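PDB 6GNE: probable starch synthase 4, chloroplastic/amyloplastic, which belongs to the GT-B clan of glycosyltransferases, with two Rossmann-like domains, and in this model binds adenosine-5'-diphosphate and a glycan. Local coordinates for residues A[314-319]-A[325-330]; A[47-52]-A[129-134]; A[116-121]-A[181-186]. All coordinates share one frame; numbering follows the deposited sequence.

Overall arrangement
The three contacts lie in the two halves of a GT-B fold, with the ligand cleft between. Interaction 1 belongs to the C-terminal half and reaches the cleft directly: Ile315, Thr316 and Arg317 line the ADP pocket, and Arg317 also meets the bound glycan. Interactions 2 and 3 belong to the N-terminal half and share helix 117-134, interaction 3 using its first turn and interaction 2 its last; their centres are 20 Å apart and their nearest atoms about 5 Å. Interaction 2 lies on the other side of the chain's centre from interaction 1, nearest atoms about 17 Å apart. Interaction 3 stands closer to interaction 1, nearest atoms about 12 Å.

Interaction 1. Residues A[314-319]-A[325-330]; sequences CITRLV and HLIRHA. With ADP (adenosine-5'-diphosphate), chain F; AC1 (4,6-dideoxy-4-{[(1S,4R,5S,6S)-4,5,6-trihydroxy-3-(hydroxymethyl)cyclohex-2-en-1-yl]amino}-alpha-D-glucopyranose), chain C.
Ile327 points its CD1 methyl from helix 324-336 toward Cys314 and Thr316 of strand 311-317 and Leu318 just after it. With Thr316 the meeting is tip to tip, CG2 of Thr316 lying 4.1 Å from CD1 of Ile327. The sulfur of Cys314 comes to the same methyl, SG to Ile327 CD1 4.1 Å, and CD2 of Leu318 stands a little farther off, at 4.5 Å from Ile327 CD1. The hydroxyl of Thr316 is turned back to the chain, OG1 donating to Arg317 O at 2.8 Å, and the methyl is left facing Ile327. The contact belongs to the beta-alpha-beta unit formed by strand 311-317, helix 324-336 and strand 340-346, in the C-terminal Rossmann-like domain of the GT-B fold. Alternate residues of the strand face the ligands instead. Ile315 lays CG2 against the adenine of ADP, 3.7 Å from its C4. Arg317, its chain bent at chi3 (-44°), brings the guanidinium edge to the beta-phosphate as a two-pronged donor. NE of Arg317 binds O2B of ADP at 2.7 Å. NH2 of Arg317 binds O3B of ADP at 2.8 Å, and both bonds are nearly straight. C6 of AC1 lies over one guanidinium face, toward its rim. Lys322 NZ also bonds to ADP.

Interaction 2. Residues A[47-52]-A[129-134]; sequences EIILPK and LELLLQ
A beta-alpha-beta crossover of the N-terminal Rossmann-like domain brings Leu131 and Leu132 over Ile49: helix 117-134 connects the parallel strands 92-100 and 141-145 and on its way passes across strand 45-51 of the same sheet. The backbones stay well apart, 9.2 Å between CA of Ile49 and CA of Leu131, and the side chains fill the interval. Ile49 points at the helix and presents CD1, which meets both leucines. One partner is Leu132, whose CD2 is 3.9 Å from Ile49 CD1; its branch carbon takes part too, with CG at 4.0 Å from the same methyl, and the two side chains cross obliquely. The other is Leu131, which offers a single methyl, CD2 at 4.1 Å from Ile49 CD1. The neighbouring leucines leave the helix in different directions and reach Ile49 with different first torsions: CG of Leu131 is anti to the backbone N (162°), whereas CG of Leu132 stands beside it (-69°). Ile49 is enclosed further by Phe124 and Ala128 of the same helix and by Ile97 of strand 92-100, while Leu131 also touches His95. The polar residues of the two segments bond to other partners. On the helix, Gln134 NE2 donates to Glu130 OE1 at 3.3 Å, arriving from above the carboxylate plane, and Glu47 of the strand bonds through OE1 to Tyr11 OH. With no hydrogen bond across the two segments, helix and strand are joined here purely by buried aliphatic groups, so the fit depends on the shape and rotation of the branched side chains and not on directional bonds.

Interaction 3. Residues A[116-121]-A[181-186]; sequences DDFRRF and GTASAS
Asp117 OD1, one residue before the Phe118 that touches Gly181 and Ala183, is held by a salt bridge from Arg120, three residues on, and by a weak bond from Glu114 N. Arg120 NH1 lies 2.8 Å from Asp117 OD1; it approaches on the syn side but 29° out of the carboxylate plane, while the oxygen stays close to the guanidinium plane. The same NH1 also bonds to Phe111 O, and Phe121 CZ stands over one guanidinium face, toward its rim. This polar cluster belongs to the first turn of helix 117-134, and Phe118 leaves that turn toward the loop and short strand 183-184. Its CG is anti to the backbone N (chi1 -167°), which carries the ring out from the helix. The ring meets Gly181 by its edge: the carbonyl oxygen lies near the ring plane, with Gly181 O 3.2 Å from Phe118 CE2. Ala183 adds its methyl, CB at 3.6 Å from Phe118 CD2. Phe151 makes an edge-to-face pair with Phe118, and Ala183 is itself fixed by backbone bonding to Val213 in the two-stranded sheet. In this N-terminal half of the GT-B fold, the contact thus ties the helix start to a loop close to the bound glycan. Carbonyl oxygen facing ring edge would be consistent with a mildly favourable electrostatic match; there is no hydrogen bond between the segments.

Interaction 1. Residues A[314-319]-A[325-330]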
loop_
_atom_site.group_PDB
_atom_site.type_symbol
_atom_site.label_atom_id
_atom_site.label_comp_id
_atom_site.label_asym_id
_atom_site.label_seq_id
_atom_site.Cartn_x
_atom_site.Cartn_y
_atom_site.Cartn_z
ATOM N N CYS A 314 -9.182 -5.568 13.588
ATOM C CA CYS A 314 -9.361 -4.994 12.284
ATOM C C CYS A 314 -8.642 -3.665 12.279
ATOM O O CYS A 314 -8.943 -2.790 13.109
ATOM C CB CYS A 314 -10.845 -4.781 11.984
ATOM S SG CYS A 314 -11.150 -4.016 10.374
ATOM N N ILE A 315 -7.693 -3.517 11.343
ATOM C CA ILE A 315 -6.889 -2.298 11.129
ATOM C C ILE A 315 -6.995 -1.945 9.667
ATOM O O ILE A 315 -6.519 -2.690 8.807
ATOM C CB ILE A 315 -5.412 -2.522 11.459
ATOM C CG1 ILE A 315 -5.249 -2.812 12.959
ATOM C CG2 ILE A 315 -4.598 -1.300 11.073
ATOM C CD1 ILE A 315 -3.965 -3.512 13.301
ATOM N N THR A 316 -7.591 -0.804 9.370
ATOM C CA THR A 316 -7.937 -0.490 7.991
ATOM C C THR A 316 -8.348 0.970 7.839
ATOM O O THR A 316 -8.693 1.649 8.811
ATOM C CB THR A 316 -9.115 -1.383 7.523
ATOM O OG1 THR A 316 -9.321 -1.227 6.119
ATOM C CG2 THR A 316 -10.401 -1.039 8.268
ATOM N N ARG A 317 -8.297 1.443 6.605
ATOM C CA ARG A 317 -8.966 2.668 6.239
ATOM C C ARG A 317 -10.413 2.246 6.034
ATOM O O ARG A 317 -10.671 1.182 5.518
ATOM C CB ARG A 317 -8.364 3.286 4.959
ATOM C CG ARG A 317 -6.906 3.744 5.141
ATOM C CD ARG A 317 -6.156 4.109 3.851
ATOM N NE ARG A 317 -6.396 3.126 2.770
ATOM C CZ ARG A 317 -7.284 3.262 1.780
ATOM N NH1 ARG A 317 -8.019 4.365 1.701
ATOM N NH2 ARG A 317 -7.422 2.308 0.839
ATOM N N LEU A 318 -11.340 3.090 6.450
ATOM C CA LEU A 318 -12.749 2.800 6.372
ATOM C C LEU A 318 -13.343 3.467 5.134
ATOM O O LEU A 318 -13.879 4.567 5.195
ATOM C CB LEU A 318 -13.430 3.263 7.645
ATOM C CG LEU A 318 -13.033 2.546 8.946
ATOM C CD1 LEU A 318 -13.540 3.357 10.123
ATOM C CD2 LEU A 318 -13.600 1.141 9.012
ATOM N N VAL A 319 -13.229 2.761 4.016
ATOM C CA VAL A 319 -13.734 3.199 2.701
ATOM C C VAL A 319 -14.451 2.014 2.052
ATOM O O VAL A 319 -14.170 0.879 2.389
ATOM C CB VAL A 319 -12.562 3.717 1.799
ATOM C CG1 VAL A 319 -11.866 4.903 2.465
ATOM C CG2 VAL A 319 -11.511 2.628 1.509
ATOM N N HIS A 325 -19.623 -2.315 5.441
ATOM C CA HIS A 325 -20.872 -2.885 5.948
ATOM C C HIS A 325 -20.594 -4.234 6.622
ATOM O O HIS A 325 -21.202 -4.521 7.662
ATOM C CB HIS A 325 -21.962 -3.002 4.854
ATOM C CG HIS A 325 -22.439 -1.676 4.343
ATOM N ND1 HIS A 325 -22.979 -0.715 5.171
ATOM C CD2 HIS A 325 -22.437 -1.139 3.091
ATOM C CE1 HIS A 325 -23.287 0.356 4.456
ATOM N NE2 HIS A 325 -22.969 0.124 3.191
ATOM N N LEU A 326 -19.695 -5.024 6.027
ATOM C CA LEU A 326 -19.240 -6.279 6.620
ATOM C C LEU A 326 -18.408 -6.094 7.879
ATOM O O LEU A 326 -18.511 -6.893 8.793
ATOM C CB LEU A 326 -18.462 -7.135 5.602
ATOM C CG LEU A 326 -19.322 -7.609 4.438
ATOM C CD1 LEU A 326 -18.441 -8.298 3.416
ATOM C CD2 LEU A 326 -20.475 -8.520 4.938
ATOM N N ILE A 327 -17.599 -5.044 7.934
ATOM C CA ILE A 327 -16.854 -4.728 9.136
ATOM C C ILE A 327 -17.825 -4.358 10.261
ATOM O O ILE A 327 -17.711 -4.871 11.374
ATOM C CB ILE A 327 -15.853 -3.600 8.909
ATOM C CG1 ILE A 327 -14.742 -4.103 7.970
ATOM C CG2 ILE A 327 -15.221 -3.165 10.210
ATOM C CD1 ILE A 327 -13.828 -3.033 7.410
ATOM N N ARG A 328 -18.772 -3.470 9.964
ATOM C CA ARG A 328 -19.844 -3.154 10.890
ATOM C C ARG A 328 -20.540 -4.422 11.420
ATOM O O ARG A 328 -20.688 -4.568 12.634
ATOM C CB ARG A 328 -20.863 -2.267 10.227
ATOM C CG ARG A 328 -21.977 -1.800 11.148
ATOM C CD ARG A 328 -23.156 -1.241 10.404
ATOM N NE ARG A 328 -23.850 -0.278 11.264
ATOM C CZ ARG A 328 -24.759 -0.583 12.206
ATOM N NH1 ARG A 328 -25.327 0.396 12.918
ATOM N NH2 ARG A 328 -25.103 -1.854 12.458
ATOM N N HIS A 329 -20.942 -5.320 10.521
ATOM C CA HIS A 329 -21.607 -6.556 10.905
ATOM C C HIS A 329 -20.741 -7.408 11.799
ATOM O O HIS A 329 -21.207 -7.976 12.770
ATOM C CB HIS A 329 -22.031 -7.379 9.685
ATOM C CG HIS A 329 -22.562 -8.738 10.033
ATOM N ND1 HIS A 329 -23.718 -8.914 10.754
ATOM C CD2 HIS A 329 -22.081 -9.984 9.786
ATOM C CE1 HIS A 329 -23.941 -10.209 10.918
ATOM N NE2 HIS A 329 -22.963 -10.884 10.337
ATOM N N ALA A 330 -19.467 -7.504 11.462
ATOM C CA ALA A 330 -18.510 -8.332 12.195
ATOM C C ALA A 330 -18.350 -7.913 13.646
ATOM O O ALA A 330 -18.066 -8.757 14.480
ATOM C CB ALA A 330 -17.154 -8.300 11.505
HETATM P PB ADP F . -4.488 0.112 1.702
HETATM O O1B ADP F . -3.269 0.373 0.868
HETATM O O2B ADP F . -4.686 0.998 2.897
HETATM O O3B ADP F . -5.730 0.062 0.842
HETATM P PA ADP F . -2.936 -2.167 2.550
HETATM O O1A ADP F . -3.315 -3.412 3.300
HETATM O O2A ADP F . -2.194 -2.402 1.260
HETATM O O3A ADP F . -4.310 -1.358 2.329
HETATM O "O5'" ADP F . -2.028 -1.195 3.451
HETATM C "C5'" ADP F . -2.463 -0.706 4.721
HETATM C "C4'" ADP F . -1.320 -0.252 5.647
HETATM O "O4'" ADP F . -1.747 0.873 6.431
HETATM C "C3'" ADP F . -0.930 -1.292 6.677
HETATM O "O3'" ADP F . 0.417 -1.070 7.057
HETATM C "C2'" ADP F . -1.821 -0.982 7.851
HETATM O "O2'" ADP F . -1.298 -1.452 9.081
HETATM C "C1'" ADP F . -1.831 0.517 7.810
HETATM N N9 ADP F . -3.059 1.125 8.369
HETATM C C8 ADP F . -4.256 1.224 7.778
HETATM N N7 ADP F . -5.124 1.888 8.574
HETATM C C5 ADP F . -4.477 2.229 9.700
HETATM C C6 ADP F . -4.805 2.943 10.974
HETATM N N6 ADP F . -6.056 3.423 11.185
HETATM N N1 ADP F . -3.807 3.076 11.893
HETATM C C2 ADP F . -2.569 2.566 11.666
HETATM N N3 ADP F . -2.224 1.912 10.545
HETATM C C4 ADP F . -3.116 1.716 9.553
HETATM C C1 AC1 C . -3.441 5.715 -2.466
HETATM O O2 AC1 C . -3.032 5.308 -4.822
HETATM C C2 AC1 C . -2.905 4.732 -3.511
HETATM C C4A AC1 C . -2.430 -2.465 -2.013
HETATM C C3 AC1 C . -3.590 3.360 -3.399
HETATM O O3 AC1 C . -2.979 2.504 -4.368
HETATM C C4 AC1 C . -3.447 2.821 -1.972
HETATM N N4A AC1 C . -4.001 1.471 -1.764
HETATM C C5 AC1 C . -4.100 3.864 -1.062
HETATM O O5 AC1 C . -3.396 5.104 -1.175
HETATM C C6 AC1 C . -4.046 3.501 0.412
HETATM C C1B AC1 C . -3.522 0.261 -2.449
HETATM C C2B AC1 C . -4.454 -0.967 -2.293
HETATM O O2B AC1 C . -5.733 -0.646 -1.712
HETATM C C3B AC1 C . -3.837 -2.139 -1.537
HETATM O O3B AC1 C . -4.624 -3.285 -1.850
HETATM O O4 AC1 C . -1.891 -3.504 -1.195
HETATM C C5B AC1 C . -1.552 -1.250 -2.018
HETATM C C7B AC1 C . -2.062 -0.021 -2.154
HETATM C C6B AC1 C . -0.053 -1.412 -1.930
HETATM O O6B AC1 C . 0.447 -2.128 -3.067
#

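Interaction 2. Residues A[47-52]-A[129-134]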
loop_
_atom_site.group_PDB
_atom_site.type_symbol
_atom_site.label_atom_id
_atom_site.label_comp_id
_atom_site.label_asym_id
_atom_site.label_seq_id
_atom_site.Cartn_x
_atom_site.Cartn_y
_atom_site.Cartn_z
ATOM N N GLU A 47 17.606 4.612 -4.833
ATOM C CA GLU A 47 17.376 5.978 -4.326
ATOM C C GLU A 47 15.904 6.324 -4.485
ATOM O O GLU A 47 15.230 5.861 -5.422
ATOM C CB GLU A 47 18.169 7.003 -5.121
ATOM C CG GLU A 47 19.599 7.243 -4.674
ATOM C CD GLU A 47 20.345 8.177 -5.614
ATOM O OE1 GLU A 47 19.677 8.873 -6.429
ATOM O OE2 GLU A 47 21.589 8.260 -5.450
ATOM N N ILE A 48 15.399 7.154 -3.586
ATOM C CA ILE A 48 13.993 7.516 -3.608
ATOM C C ILE A 48 13.822 9.013 -3.665
ATOM O O ILE A 48 14.562 9.726 -3.027
ATOM C CB ILE A 48 13.278 6.891 -2.414
ATOM C CG1 ILE A 48 13.320 5.366 -2.587
ATOM C CG2 ILE A 48 11.828 7.364 -2.349
ATOM C CD1 ILE A 48 13.190 4.619 -1.301
ATOM N N ILE A 49 12.865 9.463 -4.467
ATOM C CA ILE A 49 12.521 10.867 -4.567
ATOM C C ILE A 49 11.075 11.047 -4.111
ATOM O O ILE A 49 10.190 10.418 -4.665
ATOM C CB ILE A 49 12.720 11.410 -5.990
ATOM C CG1 ILE A 49 14.203 11.268 -6.403
ATOM C CG2 ILE A 49 12.257 12.868 -6.088
ATOM C CD1 ILE A 49 14.485 11.572 -7.868
ATOM N N LEU A 50 10.886 11.894 -3.078
ATOM C CA LEU A 50 9.586 12.220 -2.480
ATOM C C LEU A 50 9.355 13.706 -2.457
ATOM O O LEU A 50 10.297 14.465 -2.592
ATOM C CB LEU A 50 9.536 11.763 -1.011
ATOM C CG LEU A 50 9.715 10.282 -0.721
ATOM C CD1 LEU A 50 9.723 10.044 0.765
ATOM C CD2 LEU A 50 8.623 9.468 -1.386
ATOM N N PRO A 51 8.110 14.132 -2.255
ATOM C CA PRO A 51 7.914 15.502 -1.856
ATOM C C PRO A 51 8.334 15.711 -0.406
ATOM O O PRO A 51 8.347 14.776 0.379
ATOM C CB PRO A 51 6.401 15.712 -1.988
ATOM C CG PRO A 51 5.909 14.581 -2.831
ATOM C CD PRO A 51 6.826 13.449 -2.469
ATOM N N LYS A 52 8.647 16.950 -0.063
ATOM C CA LYS A 52 8.800 17.345 1.317
ATOM C C LYS A 52 7.442 17.851 1.783
ATOM O O LYS A 52 7.133 19.041 1.669
ATOM C CB LYS A 52 9.859 18.436 1.478
ATOM C CG LYS A 52 10.037 18.909 2.916
ATOM C CD LYS A 52 11.363 18.484 3.548
ATOM C CE LYS A 52 11.627 19.194 4.867
ATOM N NZ LYS A 52 11.177 20.635 4.899
ATOM N N LEU A 129 12.154 14.626 -12.248
ATOM C CA LEU A 129 13.006 14.418 -13.433
ATOM C C LEU A 129 14.064 15.510 -13.610
ATOM O O LEU A 129 15.201 15.222 -13.974
ATOM C CB LEU A 129 12.147 14.310 -14.699
ATOM C CG LEU A 129 11.356 13.007 -14.750
ATOM C CD1 LEU A 129 10.363 13.046 -15.896
ATOM C CD2 LEU A 129 12.297 11.803 -14.826
ATOM N N GLU A 130 13.669 16.745 -13.334
ATOM C CA GLU A 130 14.571 17.895 -13.367
ATOM C C GLU A 130 15.719 17.740 -12.367
ATOM O O GLU A 130 16.849 17.967 -12.706
ATOM C CB GLU A 130 13.766 19.169 -13.091
ATOM C CG GLU A 130 14.378 20.451 -13.599
ATOM C CD GLU A 130 14.556 20.447 -15.088
ATOM O OE1 GLU A 130 15.712 20.354 -15.533
ATOM O OE2 GLU A 130 13.520 20.528 -15.820
ATOM N N LEU A 131 15.419 17.297 -11.161
ATOM C CA LEU A 131 16.464 17.012 -10.182
ATOM C C LEU A 131 17.450 15.986 -10.717
ATOM O O LEU A 131 18.651 16.155 -10.553
ATOM C CB LEU A 131 15.872 16.556 -8.835
ATOM C CG LEU A 131 16.760 15.816 -7.816
ATOM C CD1 LEU A 131 17.900 16.687 -7.282
ATOM C CD2 LEU A 131 15.893 15.290 -6.680
ATOM N N LEU A 132 16.957 14.930 -11.356
ATOM C CA LEU A 132 17.847 13.910 -11.950
ATOM C C LEU A 132 18.788 14.477 -13.042
ATOM O O LEU A 132 20.022 14.270 -12.997
ATOM C CB LEU A 132 17.042 12.720 -12.490
ATOM C CG LEU A 132 16.380 11.837 -11.435
ATOM C CD1 LEU A 132 15.559 10.746 -12.092
ATOM C CD2 LEU A 132 17.400 11.238 -10.472
ATOM N N LEU A 133 18.184 15.193 -13.995
ATOM C CA LEU A 133 18.915 15.826 -15.085
ATOM C C LEU A 133 20.002 16.713 -14.497
ATOM O O LEU A 133 21.179 16.505 -14.757
ATOM C CB LEU A 133 17.959 16.641 -15.970
ATOM C CG LEU A 133 18.556 17.471 -17.123
ATOM C CD1 LEU A 133 19.167 16.597 -18.226
ATOM C CD2 LEU A 133 17.519 18.424 -17.709
ATOM N N GLN A 134 19.603 17.663 -13.661
ATOM C CA GLN A 134 20.522 18.687 -13.140
ATOM C C GLN A 134 21.648 18.183 -12.235
ATOM O O GLN A 134 22.615 18.895 -12.071
ATOM C CB GLN A 134 19.753 19.849 -12.473
ATOM C CG GLN A 134 19.108 20.775 -13.509
ATOM C CD GLN A 134 18.432 22.010 -12.927
ATOM O OE1 GLN A 134 18.911 22.617 -11.947
ATOM N NE2 GLN A 134 17.299 22.388 -13.533
#

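Interaction 3. Residues A[116-121]-A[181-186]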
loop_
_atom_site.group_PDB
_atom_site.type_symbol
_atom_site.label_atom_id
_atom_site.label_comp_id
_atom_site.label_asym_id
_atom_site.label_seq_id
_atom_site.Cartn_x
_atom_site.Cartn_y
_atom_site.Cartn_z
ATOM N N ASP A 116 -6.604 20.684 -5.918
ATOM C CA ASP A 116 -5.638 20.745 -7.014
ATOM C C ASP A 116 -4.587 19.611 -6.971
ATOM O O ASP A 116 -3.449 19.831 -7.335
ATOM C CB ASP A 116 -4.985 22.145 -7.040
ATOM C CG ASP A 116 -4.135 22.445 -5.796
ATOM O OD1 ASP A 116 -4.352 21.816 -4.739
ATOM O OD2 ASP A 116 -3.243 23.312 -5.877
ATOM N N ASP A 117 -4.967 18.402 -6.546
ATOM C CA ASP A 117 -4.006 17.262 -6.502
ATOM C C ASP A 117 -3.282 17.051 -7.836
ATOM O O ASP A 117 -2.079 16.768 -7.854
ATOM C CB ASP A 117 -4.675 15.935 -6.074
ATOM C CG ASP A 117 -4.734 15.742 -4.563
ATOM O OD1 ASP A 117 -4.170 16.538 -3.788
ATOM O OD2 ASP A 117 -5.326 14.748 -4.137
ATOM N N PHE A 118 -4.015 17.198 -8.939
ATOM C CA PHE A 118 -3.471 16.994 -10.274
ATOM C C PHE A 118 -2.242 17.896 -10.503
ATOM O O PHE A 118 -1.177 17.439 -10.967
ATOM C CB PHE A 118 -4.553 17.258 -11.334
ATOM C CG PHE A 118 -4.166 16.786 -12.701
ATOM C CD1 PHE A 118 -3.328 17.542 -13.504
ATOM C CD2 PHE A 118 -4.623 15.555 -13.176
ATOM C CE1 PHE A 118 -2.947 17.089 -14.746
ATOM C CE2 PHE A 118 -4.238 15.086 -14.424
ATOM C CZ PHE A 118 -3.404 15.866 -15.210
ATOM N N ARG A 119 -2.410 19.179 -10.176
ATOM C CA ARG A 119 -1.351 20.147 -10.326
ATOM C C ARG A 119 -0.189 19.842 -9.368
ATOM O O ARG A 119 0.980 19.835 -9.790
ATOM C CB ARG A 119 -1.884 21.565 -10.124
ATOM C CG ARG A 119 -2.730 22.060 -11.296
ATOM C CD ARG A 119 -3.515 23.334 -10.969
ATOM N NE ARG A 119 -2.674 24.428 -10.486
ATOM C CZ ARG A 119 -1.831 25.146 -11.235
ATOM N NH1 ARG A 119 -1.123 26.113 -10.666
ATOM N NH2 ARG A 119 -1.655 24.896 -12.535
ATOM N N ARG A 120 -0.532 19.573 -8.104
ATOM C CA ARG A 120 0.431 19.231 -7.060
ATOM C C ARG A 120 1.362 18.122 -7.541
ATOM O O ARG A 120 2.576 18.290 -7.558
ATOM C CB ARG A 120 -0.279 18.783 -5.776
ATOM C CG ARG A 120 -1.059 19.848 -5.021
ATOM C CD ARG A 120 -1.823 19.268 -3.837
ATOM N NE ARG A 120 -0.909 18.914 -2.730
ATOM C CZ ARG A 120 -1.048 17.895 -1.874
ATOM N NH1 ARG A 120 -2.071 17.038 -1.938
ATOM N NH2 ARG A 120 -0.138 17.717 -0.919
ATOM N N PHE A 121 0.813 17.002 -7.987
ATOM C CA PHE A 121 1.664 15.849 -8.302
ATOM C C PHE A 121 2.274 15.840 -9.723
ATOM O O PHE A 121 3.351 15.271 -9.942
ATOM C CB PHE A 121 0.942 14.550 -7.941
ATOM C CG PHE A 121 0.705 14.393 -6.453
ATOM C CD1 PHE A 121 1.756 14.052 -5.614
ATOM C CD2 PHE A 121 -0.557 14.606 -5.895
ATOM C CE1 PHE A 121 1.551 13.901 -4.253
ATOM C CE2 PHE A 121 -0.766 14.475 -4.529
ATOM C CZ PHE A 121 0.281 14.120 -3.700
ATOM N N GLY A 181 -6.453 9.398 -11.876
ATOM C CA GLY A 181 -6.033 10.793 -11.941
ATOM C C GLY A 181 -6.624 11.571 -13.080
ATOM O O GLY A 181 -6.033 12.549 -13.543
ATOM N N THR A 182 -7.795 11.166 -13.535
ATOM C CA THR A 182 -8.365 11.764 -14.732
ATOM C C THR A 182 -8.713 13.215 -14.461
ATOM O O THR A 182 -9.097 13.571 -13.358
ATOM C CB THR A 182 -9.604 10.998 -15.202
ATOM O OG1 THR A 182 -10.496 10.846 -14.098
ATOM C CG2 THR A 182 -9.209 9.640 -15.742
ATOM N N ALA A 183 -8.542 14.049 -15.479
ATOM C CA ALA A 183 -8.921 15.460 -15.448
ATOM C C ALA A 183 -9.177 15.958 -16.895
ATOM O O ALA A 183 -8.965 15.200 -17.852
ATOM C CB ALA A 183 -7.798 16.265 -14.788
ATOM N N SER A 184 -9.605 17.219 -17.040
ATOM C CA SER A 184 -9.639 17.899 -18.344
ATOM C C SER A 184 -8.241 17.997 -18.947
ATOM O O SER A 184 -7.234 18.130 -18.215
ATOM C CB SER A 184 -10.203 19.328 -18.249
ATOM O OG SER A 184 -11.300 19.428 -17.371
ATOM N N ALA A 185 -8.194 17.972 -20.275
ATOM C CA ALA A 185 -6.940 17.965 -21.023
ATOM C C ALA A 185 -6.077 19.221 -20.823
ATOM O O ALA A 185 -4.849 19.118 -20.798
ATOM C CB ALA A 185 -7.214 17.740 -22.504
ATOM N N SER A 186 -6.724 20.385 -20.680
ATOM C CA SER A 186 -6.054 21.677 -20.415
ATOM C C SER A 186 -4.990 21.571 -19.332
ATOM O O SER A 186 -3.898 22.123 -19.468
ATOM C CB SER A 186 -7.059 22.744 -19.951
ATOM O OG SER A 186 -8.386 22.527 -20.408
#